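Peptidase M14 domain-containing protein (Shewanella amazonensis, PDB 2QVP) is probably a zinc-dependent hydrolase of the M14 metallocarboxypeptidase family. Local coordinates at residues G46-H51 and V108-F113; L65-I70 and S161-L166; P126-F131 and F225-E230; T175-Y180 and F203-D208. One frame throughout, in Å; residues are numbered along the deposited sequence.

Interaction 1: G46-H51 and V108-F113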
# COMPACT_ATOMS: atom_id res chain seq x y z
N GLY A 46 12.45 0.59 -11.48
CA GLY A 46 13.32 1.73 -11.72
C GLY A 46 14.02 2.10 -10.43
O GLY A 46 13.84 1.42 -9.42
N GLN A 47 14.84 3.15 -10.50
CA GLN A 47 15.61 3.66 -9.36
C GLN A 47 15.10 5.06 -9.03
O GLN A 47 14.70 5.81 -9.92
CB GLN A 47 17.11 3.73 -9.69
CG GLN A 47 17.82 2.38 -10.06
CD GLN A 47 18.19 1.47 -8.87
OE1 GLN A 47 18.60 1.94 -7.80
NE2 GLN A 47 18.11 0.16 -9.07
N ALA A 48 15.09 5.38 -7.74
CA ALA A 48 14.77 6.70 -7.23
C ALA A 48 15.89 6.99 -6.24
O ALA A 48 16.02 6.28 -5.22
CB ALA A 48 13.43 6.73 -6.58
N GLY A 49 16.73 7.99 -6.55
CA GLY A 49 17.90 8.35 -5.73
C GLY A 49 18.84 7.18 -5.49
O GLY A 49 19.37 7.02 -4.38
N HIS A 50 19.01 6.36 -6.53
CA HIS A 50 19.84 5.13 -6.50
C HIS A 50 19.34 4.04 -5.53
O HIS A 50 20.12 3.20 -5.09
CB HIS A 50 21.33 5.48 -6.26
CG HIS A 50 21.83 6.52 -7.20
ND1 HIS A 50 22.11 6.25 -8.52
CD2 HIS A 50 22.04 7.85 -7.03
CE1 HIS A 50 22.50 7.36 -9.12
NE2 HIS A 50 22.47 8.34 -8.24
N HIS A 51 18.04 4.08 -5.23
CA HIS A 51 17.34 3.09 -4.40
C HIS A 51 16.34 2.42 -5.34
O HIS A 51 15.59 3.11 -6.04
CB HIS A 51 16.60 3.72 -3.22
CG HIS A 51 17.48 4.37 -2.20
ND1 HIS A 51 18.31 3.66 -1.38
CD2 HIS A 51 17.60 5.67 -1.84
CE1 HIS A 51 18.94 4.49 -0.56
NE2 HIS A 51 18.52 5.72 -0.81
N VAL A 108 7.53 2.62 -2.67
CA VAL A 108 7.47 3.44 -3.87
C VAL A 108 8.30 4.71 -3.77
O VAL A 108 8.77 5.16 -4.75
CB VAL A 108 5.98 3.75 -4.24
CG1 VAL A 108 5.87 4.76 -5.42
CG2 VAL A 108 5.27 2.44 -4.52
N ASN A 109 8.48 5.27 -2.57
CA ASN A 109 9.23 6.49 -2.39
C ASN A 109 10.41 6.27 -1.43
O ASN A 109 10.34 6.70 -0.29
CB ASN A 109 8.25 7.54 -1.86
CG ASN A 109 8.87 8.90 -1.65
OD1 ASN A 109 9.99 9.20 -2.07
ND2 ASN A 109 8.10 9.76 -1.00
N PRO A 110 11.49 5.61 -1.90
CA PRO A 110 12.64 5.36 -1.01
C PRO A 110 13.39 6.62 -0.51
O PRO A 110 13.90 6.60 0.58
CB PRO A 110 13.57 4.52 -1.89
CG PRO A 110 13.23 4.91 -3.29
CD PRO A 110 11.72 5.07 -3.25
N THR A 111 13.42 7.69 -1.31
CA THR A 111 14.15 8.93 -0.97
C THR A 111 13.41 9.66 0.13
O THR A 111 14.04 10.23 1.02
CB THR A 111 14.38 9.83 -2.20
OG1 THR A 111 13.12 10.31 -2.70
CG2 THR A 111 15.13 9.09 -3.30
N GLY A 112 12.07 9.65 0.07
CA GLY A 112 11.25 10.18 1.13
C GLY A 112 11.43 9.34 2.38
O GLY A 112 11.73 9.86 3.47
N PHE A 113 11.22 8.04 2.22
CA PHE A 113 11.35 7.03 3.30
C PHE A 113 12.65 7.12 4.09
O PHE A 113 12.65 7.11 5.33
CB PHE A 113 11.20 5.63 2.69
CG PHE A 113 11.19 4.52 3.69
CD1 PHE A 113 10.01 4.15 4.32
CD2 PHE A 113 12.35 3.81 3.98
CE1 PHE A 113 10.00 3.11 5.18
CE2 PHE A 113 12.34 2.78 4.86
CZ PHE A 113 11.16 2.41 5.45
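Strand 41-48 and the strand that follows it are joined by a type I' beta turn from A48 to H51, and this hairpin turn sits against the first turn of helix 110-115, with the CA atoms of G49 and T111 6.1 Å apart. The hairpin belongs to the edge of the mixed sheet of the M14 fold, and it is closed within itself by the paired bonds A48 N to H51 O and H51 N to A48 O. No hydrogen bond crosses to the helix; the contact is apolar. The ring of P110 fills the angle between A48 and H51: its CG lies 3.8 Å from A48 CB, and its CB comes 3.4 Å from H51 CB as the proline ring and the histidine pass each other head to tail. T111 CG2 approaches A48 O at 3.5 Å and, more loosely, the edge of the H51 imidazole near CD2. G49 turns with positive phi (56°), and its CA lies against that same methyl. I24 and Y28 of helix 24-38 pack on both H51 and P110. T111 turns its hydroxyl to the backbone N of E121, which leaves the methyl for the hairpin. The helix start is fixed by N109, the N-cap residue, whose CG stands anti to its backbone N; its OD1 accepts from G112 N at 3.0 Å, the donor lying well above the amide carbonyl plane.

Interaction 2: L65-I70 and S161-L166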
# COMPACT_ATOMS: atom_id res chain seq x y z
N LEU A 65 -6.33 -18.03 -10.39
CA LEU A 65 -6.25 -17.50 -9.02
C LEU A 65 -6.37 -16.00 -9.08
O LEU A 65 -5.99 -15.41 -10.10
CB LEU A 65 -4.92 -17.86 -8.38
CG LEU A 65 -4.59 -19.35 -8.26
CD1 LEU A 65 -3.21 -19.52 -7.66
CD2 LEU A 65 -5.63 -20.07 -7.41
N PRO A 66 -6.90 -15.37 -8.01
CA PRO A 66 -6.98 -13.90 -8.02
C PRO A 66 -5.60 -13.23 -8.03
O PRO A 66 -4.63 -13.79 -7.52
CB PRO A 66 -7.74 -13.56 -6.72
CG PRO A 66 -7.60 -14.76 -5.85
CD PRO A 66 -7.51 -15.94 -6.79
N ASN A 67 -5.55 -12.07 -8.66
CA ASN A 67 -4.40 -11.22 -8.75
C ASN A 67 -4.62 -10.08 -7.80
O ASN A 67 -5.43 -9.18 -8.07
CB ASN A 67 -4.21 -10.68 -10.16
CG ASN A 67 -3.89 -11.76 -11.19
OD1 ASN A 67 -3.77 -12.95 -10.85
ND2 ASN A 67 -3.81 -11.37 -12.46
N LEU A 68 -3.90 -10.14 -6.68
CA LEU A 68 -3.95 -9.11 -5.67
C LEU A 68 -2.62 -8.33 -5.63
O LEU A 68 -1.58 -8.92 -5.76
CB LEU A 68 -4.23 -9.74 -4.30
CG LEU A 68 -5.65 -9.78 -3.74
CD1 LEU A 68 -6.74 -9.91 -4.79
CD2 LEU A 68 -5.69 -10.86 -2.64
N LEU A 69 -2.71 -7.00 -5.50
CA LEU A 69 -1.52 -6.14 -5.37
C LEU A 69 -1.60 -5.39 -4.05
O LEU A 69 -2.66 -4.84 -3.69
CB LEU A 69 -1.41 -5.16 -6.54
CG LEU A 69 -0.23 -4.16 -6.54
CD1 LEU A 69 1.11 -4.86 -6.52
CD2 LEU A 69 -0.32 -3.22 -7.72
N ILE A 70 -0.47 -5.35 -3.34
CA ILE A 70 -0.34 -4.60 -2.14
C ILE A 70 0.75 -3.56 -2.36
O ILE A 70 1.86 -3.94 -2.73
CB ILE A 70 0.03 -5.46 -0.92
CG1 ILE A 70 -1.00 -6.60 -0.70
CG2 ILE A 70 0.15 -4.54 0.28
CD1 ILE A 70 -0.75 -7.44 0.53
N SER A 161 -3.24 -6.24 -10.08
CA SER A 161 -4.30 -5.78 -9.19
C SER A 161 -5.73 -6.01 -9.71
O SER A 161 -6.68 -5.42 -9.19
CB SER A 161 -4.11 -4.28 -9.01
OG SER A 161 -4.28 -3.65 -10.25
N ARG A 162 -5.88 -6.86 -10.71
CA ARG A 162 -7.14 -7.15 -11.37
C ARG A 162 -8.26 -7.49 -10.37
O ARG A 162 -9.40 -7.02 -10.51
CB ARG A 162 -6.85 -8.31 -12.35
CG ARG A 162 -7.94 -8.81 -13.28
CD ARG A 162 -7.30 -9.66 -14.45
NE ARG A 162 -6.44 -8.87 -15.35
CZ ARG A 162 -6.87 -7.99 -16.28
NH1 ARG A 162 -8.17 -7.74 -16.48
NH2 ARG A 162 -5.98 -7.33 -17.03
N ASP A 163 -7.91 -8.26 -9.35
CA ASP A 163 -8.87 -8.70 -8.32
C ASP A 163 -8.82 -7.92 -7.03
O ASP A 163 -9.57 -8.25 -6.11
CB ASP A 163 -8.66 -10.20 -8.08
CG ASP A 163 -8.89 -10.98 -9.33
OD1 ASP A 163 -10.06 -11.09 -9.72
OD2 ASP A 163 -7.90 -11.43 -9.96
N GLY A 164 -8.00 -6.88 -6.96
CA GLY A 164 -7.88 -6.04 -5.78
C GLY A 164 -6.58 -5.27 -5.62
O GLY A 164 -5.54 -5.78 -5.95
N ILE A 165 -6.68 -4.05 -5.10
CA ILE A 165 -5.56 -3.21 -4.73
C ILE A 165 -5.73 -2.78 -3.25
O ILE A 165 -6.83 -2.40 -2.82
CB ILE A 165 -5.36 -1.96 -5.65
CG1 ILE A 165 -4.26 -1.04 -5.09
CG2 ILE A 165 -6.67 -1.13 -5.94
CD1 ILE A 165 -2.92 -1.74 -4.96
N LEU A 166 -4.66 -2.93 -2.48
CA LEU A 166 -4.60 -2.40 -1.13
C LEU A 166 -3.35 -1.53 -1.08
O LEU A 166 -2.27 -2.06 -1.37
CB LEU A 166 -4.50 -3.50 -0.11
CG LEU A 166 -4.14 -3.11 1.36
CD1 LEU A 166 -5.21 -2.25 2.00
CD2 LEU A 166 -3.90 -4.32 2.22
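Two parallel strands, 67-72 and 165-171, lie next to each other inside the mixed sheet of this M14 alpha/beta fold, and their beginnings show how such a pair passes from a buried interior to a more exposed end. In the tight part, L69 is bridged to I165 and I70 to L166. L69 uses both backbone polar atoms: its N donates to G164 O at 3.1 Å, and its O accepts from L166 N at 3.0 Å, nearly along the C=O axis. L69 and I165 run alongside one another in one direction, with L69 CG 3.9 Å from I165 CD1; L233 of helix 229-235 covers both. S161 CB packs on L69 CB at 3.8 Å, its hydroxyl bonded to the backbone O of L157. I70 and L166 project to the other face, where M263 and F266 of helix 252-270 touch L166. At the looser end the strand geometry gives way to a type I turn from S161 to G164, whose extended backbone at positive phi (156°) runs beside L68 CD1. Here R162 is exposed, and its side chain meets N67 only loosely, CB to CB. D163 nevertheless ties the turn down twice, its N donating to N67 O. The N67 amide faces elsewhere, bonded to N101 and V159. With its CG anti to its own carbonyl carbon, D163 brings OD2 2.8 Å from N67 N in an almost straight bond of 173°, made with the anti lone pair.

Interaction 3: P126-F131 and F225-E230. With GOL (glycerol), chain F; SO4 (sulfate ion), chain D.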
# COMPACT_ATOMS: atom_id res chain seq x y z
N PRO A 126 4.64 11.35 -4.83
CA PRO A 126 4.46 10.17 -5.69
C PRO A 126 3.08 9.52 -5.76
O PRO A 126 2.89 8.72 -6.65
CB PRO A 126 5.50 9.16 -5.12
CG PRO A 126 6.49 10.00 -4.35
CD PRO A 126 5.59 11.05 -3.74
N ASN A 127 2.14 9.89 -4.91
CA ASN A 127 0.82 9.27 -4.90
C ASN A 127 -0.14 9.94 -5.87
O ASN A 127 -1.24 9.45 -6.04
CB ASN A 127 0.23 9.28 -3.50
CG ASN A 127 -1.03 8.45 -3.36
OD1 ASN A 127 -1.13 7.36 -3.90
ND2 ASN A 127 -2.01 8.98 -2.66
N ARG A 128 0.22 11.04 -6.51
CA ARG A 128 -0.72 11.66 -7.44
C ARG A 128 -0.18 11.78 -8.86
O ARG A 128 1.00 11.53 -9.11
CB ARG A 128 -1.37 12.92 -6.81
CG ARG A 128 -2.47 12.47 -5.72
CD ARG A 128 -3.58 13.47 -5.38
NE ARG A 128 -4.52 13.69 -6.48
CZ ARG A 128 -5.40 14.71 -6.56
NH1 ARG A 128 -5.51 15.61 -5.57
NH2 ARG A 128 -6.19 14.85 -7.63
N GLY A 129 -1.10 12.02 -9.78
CA GLY A 129 -0.80 12.12 -11.20
C GLY A 129 -0.82 10.82 -11.98
O GLY A 129 0.01 10.63 -12.86
N PHE A 130 -1.76 9.95 -11.67
CA PHE A 130 -1.93 8.68 -12.40
C PHE A 130 -3.21 8.82 -13.20
O PHE A 130 -4.29 8.92 -12.62
CB PHE A 130 -2.05 7.51 -11.44
CG PHE A 130 -0.79 7.24 -10.67
CD1 PHE A 130 0.20 6.43 -11.22
CD2 PHE A 130 -0.59 7.79 -9.39
CE1 PHE A 130 1.37 6.17 -10.52
CE2 PHE A 130 0.57 7.55 -8.70
CZ PHE A 130 1.56 6.72 -9.26
N PHE A 131 -3.09 8.81 -14.53
CA PHE A 131 -4.23 9.06 -15.39
C PHE A 131 -4.47 7.90 -16.33
O PHE A 131 -3.57 7.10 -16.61
CB PHE A 131 -4.02 10.33 -16.23
CG PHE A 131 -3.68 11.51 -15.43
CD1 PHE A 131 -4.70 12.31 -14.88
CD2 PHE A 131 -2.35 11.81 -15.15
CE1 PHE A 131 -4.38 13.38 -14.08
CE2 PHE A 131 -2.02 12.90 -14.38
CZ PHE A 131 -3.04 13.69 -13.83
N PHE A 225 -12.77 9.21 -6.00
CA PHE A 225 -11.74 9.16 -7.04
C PHE A 225 -11.00 10.48 -7.25
O PHE A 225 -11.59 11.54 -7.24
CB PHE A 225 -12.33 8.72 -8.37
CG PHE A 225 -12.77 7.30 -8.37
CD1 PHE A 225 -14.02 6.96 -7.89
CD2 PHE A 225 -11.95 6.31 -8.85
CE1 PHE A 225 -14.44 5.65 -7.89
CE2 PHE A 225 -12.37 5.00 -8.88
CZ PHE A 225 -13.62 4.67 -8.39
N ASP A 226 -9.68 10.37 -7.40
CA ASP A 226 -8.80 11.49 -7.70
C ASP A 226 -7.74 10.91 -8.65
O ASP A 226 -8.05 9.97 -9.36
CB ASP A 226 -8.27 12.13 -6.42
CG ASP A 226 -7.56 11.15 -5.53
OD1 ASP A 226 -7.28 9.99 -5.95
OD2 ASP A 226 -7.29 11.54 -4.37
N THR A 227 -6.51 11.41 -8.66
CA THR A 227 -5.44 10.88 -9.52
C THR A 227 -4.45 10.02 -8.71
O THR A 227 -3.30 9.83 -9.12
CB THR A 227 -4.77 12.01 -10.27
OG1 THR A 227 -4.04 12.83 -9.36
CG2 THR A 227 -5.85 12.84 -11.03
N SER A 228 -4.91 9.46 -7.58
CA SER A 228 -4.11 8.55 -6.76
C SER A 228 -3.87 7.25 -7.49
O SER A 228 -4.61 6.89 -8.43
CB SER A 228 -4.74 8.28 -5.38
OG SER A 228 -5.94 7.55 -5.50
N PHE A 229 -2.82 6.54 -7.05
CA PHE A 229 -2.47 5.24 -7.62
C PHE A 229 -3.67 4.24 -7.55
O PHE A 229 -4.01 3.57 -8.54
CB PHE A 229 -1.18 4.71 -6.97
CG PHE A 229 -0.71 3.38 -7.48
CD1 PHE A 229 -0.22 3.25 -8.79
CD2 PHE A 229 -0.72 2.26 -6.65
CE1 PHE A 229 0.24 2.04 -9.25
CE2 PHE A 229 -0.24 1.04 -7.10
CZ PHE A 229 0.23 0.92 -8.41
N GLU A 230 -4.31 4.17 -6.40
CA GLU A 230 -5.49 3.28 -6.18
C GLU A 230 -6.72 3.68 -7.00
O GLU A 230 -7.44 2.81 -7.46
CB GLU A 230 -5.82 3.11 -4.66
CG GLU A 230 -6.28 4.33 -3.85
CD GLU A 230 -5.15 5.28 -3.39
OE1 GLU A 230 -3.96 5.11 -3.79
OE2 GLU A 230 -5.46 6.24 -2.65
C1 GOL F . -8.41 9.10 -14.03
O1 GOL F . -7.76 9.61 -15.18
C2 GOL F . -7.44 8.69 -12.90
O2 GOL F . -6.58 7.64 -13.32
C3 GOL F . -8.16 8.11 -11.68
O3 GOL F . -9.31 8.84 -11.25
S SO4 D . -2.22 12.71 -1.66
O1 SO4 D . -0.89 12.29 -2.07
O2 SO4 D . -2.49 12.35 -0.29
O3 SO4 D . -2.34 14.16 -1.81
O4 SO4 D . -3.21 12.02 -2.49
O HOH W 1 -4.54 8.41 -1.59
O HOH W 2 -1.53 4.91 -3.23
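The loop 126-131 meets the N-terminal end of helix 229-235 close to the predicted catalytic residue E245 of this M14-type fold. T227 is the hub: its OG1 takes G129 N at 3.1 Å and R128 NE at 3.0 Å, with R128 NH2 adding a weak bond, while its backbone O accepts F130 N on a lone pair. The guanidinium, carried there by a chain bent at chi3, lays one face over D226 CB. S228, the N-cap, donates through N to D226 OD1, closing an Asx turn, and through OG to the same oxygen on its syn lone pair; S231 OG is a further partner. The F229 edge points at the F130 face, the planes 64° apart, and F229 CB sits over the same ring. F131 CE1 touches T227 CG2. Two groups probably come from the crystallisation liquor: glycerol bridges F130 O and D226 O, and sulfate O4 lies against R128 CD and accepts a weak bond from N127 ND2. The side chains of N127 and E230 cross at about a right angle, yet their amide and carboxylate planes are nearly coplanar. One water accepts from N127 ND2 and donates to E230 OE2; the other donates at 2.6 Å to N127 OD1 and at 2.5 Å to E230 OE1.

Interaction 4: T175-Y180 and F203-D208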
# COMPACT_ATOMS: atom_id res chain seq x y z
N THR A 175 -4.87 10.37 15.23
CA THR A 175 -4.90 9.41 16.35
C THR A 175 -5.87 8.25 16.04
O THR A 175 -5.65 7.12 16.47
CB THR A 175 -5.37 10.10 17.66
OG1 THR A 175 -4.34 10.96 18.14
CG2 THR A 175 -5.73 9.10 18.74
N ASP A 176 -6.93 8.54 15.27
CA ASP A 176 -7.94 7.56 14.86
C ASP A 176 -7.69 7.06 13.46
O ASP A 176 -7.04 7.75 12.67
CB ASP A 176 -9.33 8.18 14.91
CG ASP A 176 -9.70 8.70 16.29
OD1 ASP A 176 -9.21 8.16 17.31
OD2 ASP A 176 -10.48 9.66 16.33
N THR A 177 -8.24 5.89 13.17
CA THR A 177 -8.02 5.20 11.90
C THR A 177 -9.29 5.18 11.06
O THR A 177 -10.40 5.36 11.56
CB THR A 177 -7.42 3.76 12.14
OG1 THR A 177 -6.83 3.24 10.93
CG2 THR A 177 -8.46 2.81 12.66
N TYR A 178 -9.09 4.99 9.76
CA TYR A 178 -10.17 4.97 8.79
C TYR A 178 -9.60 4.36 7.51
O TYR A 178 -8.42 4.03 7.43
CB TYR A 178 -10.72 6.38 8.52
CG TYR A 178 -9.72 7.36 7.93
CD1 TYR A 178 -8.78 7.98 8.73
CD2 TYR A 178 -9.74 7.67 6.56
CE1 TYR A 178 -7.85 8.84 8.20
CE2 TYR A 178 -8.82 8.56 6.02
CZ TYR A 178 -7.88 9.15 6.86
OH TYR A 178 -6.93 10.04 6.38
N VAL A 179 -10.48 4.16 6.54
CA VAL A 179 -10.11 3.59 5.25
C VAL A 179 -10.86 4.31 4.13
O VAL A 179 -11.96 4.87 4.33
CB VAL A 179 -10.42 2.08 5.18
CG1 VAL A 179 -9.48 1.29 6.07
CG2 VAL A 179 -11.92 1.83 5.52
N TYR A 180 -10.19 4.34 2.97
CA TYR A 180 -10.76 4.78 1.72
C TYR A 180 -11.04 3.46 1.06
O TYR A 180 -10.13 2.63 0.99
CB TYR A 180 -9.77 5.54 0.82
CG TYR A 180 -9.47 6.96 1.21
CD1 TYR A 180 -8.43 7.25 2.08
CD2 TYR A 180 -10.24 8.02 0.73
CE1 TYR A 180 -8.16 8.55 2.47
CE2 TYR A 180 -9.96 9.35 1.10
CZ TYR A 180 -8.94 9.60 1.98
OH TYR A 180 -8.65 10.88 2.32
N PHE A 203 -6.80 0.60 16.82
CA PHE A 203 -7.06 2.01 17.15
C PHE A 203 -8.52 2.41 17.09
O PHE A 203 -9.30 1.75 16.43
CB PHE A 203 -6.36 2.91 16.13
CG PHE A 203 -4.99 2.48 15.79
CD1 PHE A 203 -3.97 2.66 16.70
CD2 PHE A 203 -4.72 1.89 14.55
CE1 PHE A 203 -2.67 2.24 16.39
CE2 PHE A 203 -3.43 1.47 14.23
CZ PHE A 203 -2.41 1.66 15.15
N PRO A 204 -8.87 3.55 17.71
CA PRO A 204 -10.26 3.98 17.56
C PRO A 204 -10.57 4.38 16.10
O PRO A 204 -9.67 4.87 15.38
CB PRO A 204 -10.38 5.19 18.49
CG PRO A 204 -9.08 5.31 19.22
CD PRO A 204 -8.07 4.50 18.52
N ILE A 205 -11.80 4.12 15.67
CA ILE A 205 -12.24 4.43 14.31
C ILE A 205 -12.56 5.93 14.27
O ILE A 205 -13.10 6.46 15.25
CB ILE A 205 -13.48 3.58 13.88
CG1 ILE A 205 -13.21 2.07 13.97
CG2 ILE A 205 -13.93 3.96 12.51
CD1 ILE A 205 -12.02 1.58 13.17
N ALA A 206 -12.19 6.60 13.17
CA ALA A 206 -12.43 8.04 13.01
C ALA A 206 -13.93 8.38 13.01
O ALA A 206 -14.73 7.70 12.35
CB ALA A 206 -11.73 8.57 11.72
N ALA A 207 -14.32 9.41 13.78
CA ALA A 207 -15.72 9.83 13.89
C ALA A 207 -16.18 10.44 12.57
O ALA A 207 -15.36 10.92 11.77
CB ALA A 207 -15.91 10.83 15.08
N ASP A 208 -17.49 10.37 12.32
CA ASP A 208 -18.07 10.92 11.11
C ASP A 208 -17.77 12.40 10.97
O ASP A 208 -17.87 13.14 11.94
CB ASP A 208 -19.59 10.69 11.04
CG ASP A 208 -19.96 9.25 10.77
OD1 ASP A 208 -19.09 8.36 10.86
OD2 ASP A 208 -21.15 8.99 10.49
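Two backbone hydrogen bonds carry this contact, and both belong to T177. Its N donates to P204 O at 2.8 Å, nearly along the C=O axis, and its O accepts A206 N at 2.7 Å, lying in the carbonyl plane. T177 and I205 are thereby bridged just ahead of strand 178-182; the touching parts run 69° apart, and there is a single bridge. The T177 hydroxyl is satisfied away from the loop: OG1, anti to the backbone N at chi1 -163°, bonds to the backbone O of E245. That rotation leaves CG2 in the crowded position between backbone N and carbonyl carbon, where it meets I205 CD1 at 3.8 Å. F203 comes up beside the same threonine, its CD2 4.1 Å from T177 CB. D176 lies across P204 at about a right angle, and its OD1 is 3.4 Å from both P204 CB and P204 CG, a contact with ring carbons. A206 CB packs on Y178 CB at 4.0 Å, but the phenol leads away and its OH bonds to D171 OD2. The carbonyl of T175 is taken by the side-chain amide of Q250. Y178 also pairs through its backbone with E245, the predicted proton donor/acceptor, and the side chains of Y178 and E245 lie about 4 Å apart. Such a short bridge, joining a loop to the residue just ahead of a sheet strand, is consistent with a position beside the predicted M14 active site.

How the interactions relate
The mixed sheet relates three of the four contacts. Interaction 1 sits at its outermost strand 41-48, interaction 2 joins the inner strands 67-72 and 165-171, and interaction 4 enters strand 178-182, next to the other outermost strand; interactions 1 and 4 lie on opposite sides of the chain's centre, their centres about 29 Å apart. Interaction 3 supplies a loop and a helix start that pack on interaction 2 through L69 and F229, and it touches interaction 1 through N109 and P126. Along the chain, interaction 2 alternates with interactions 1 and 3, whereas interaction 4 falls between the two segments of interaction 3. Interactions 3 and 4 approach E245 from separate parts of the chain, consistent with a site assembled from parts distant in sequence.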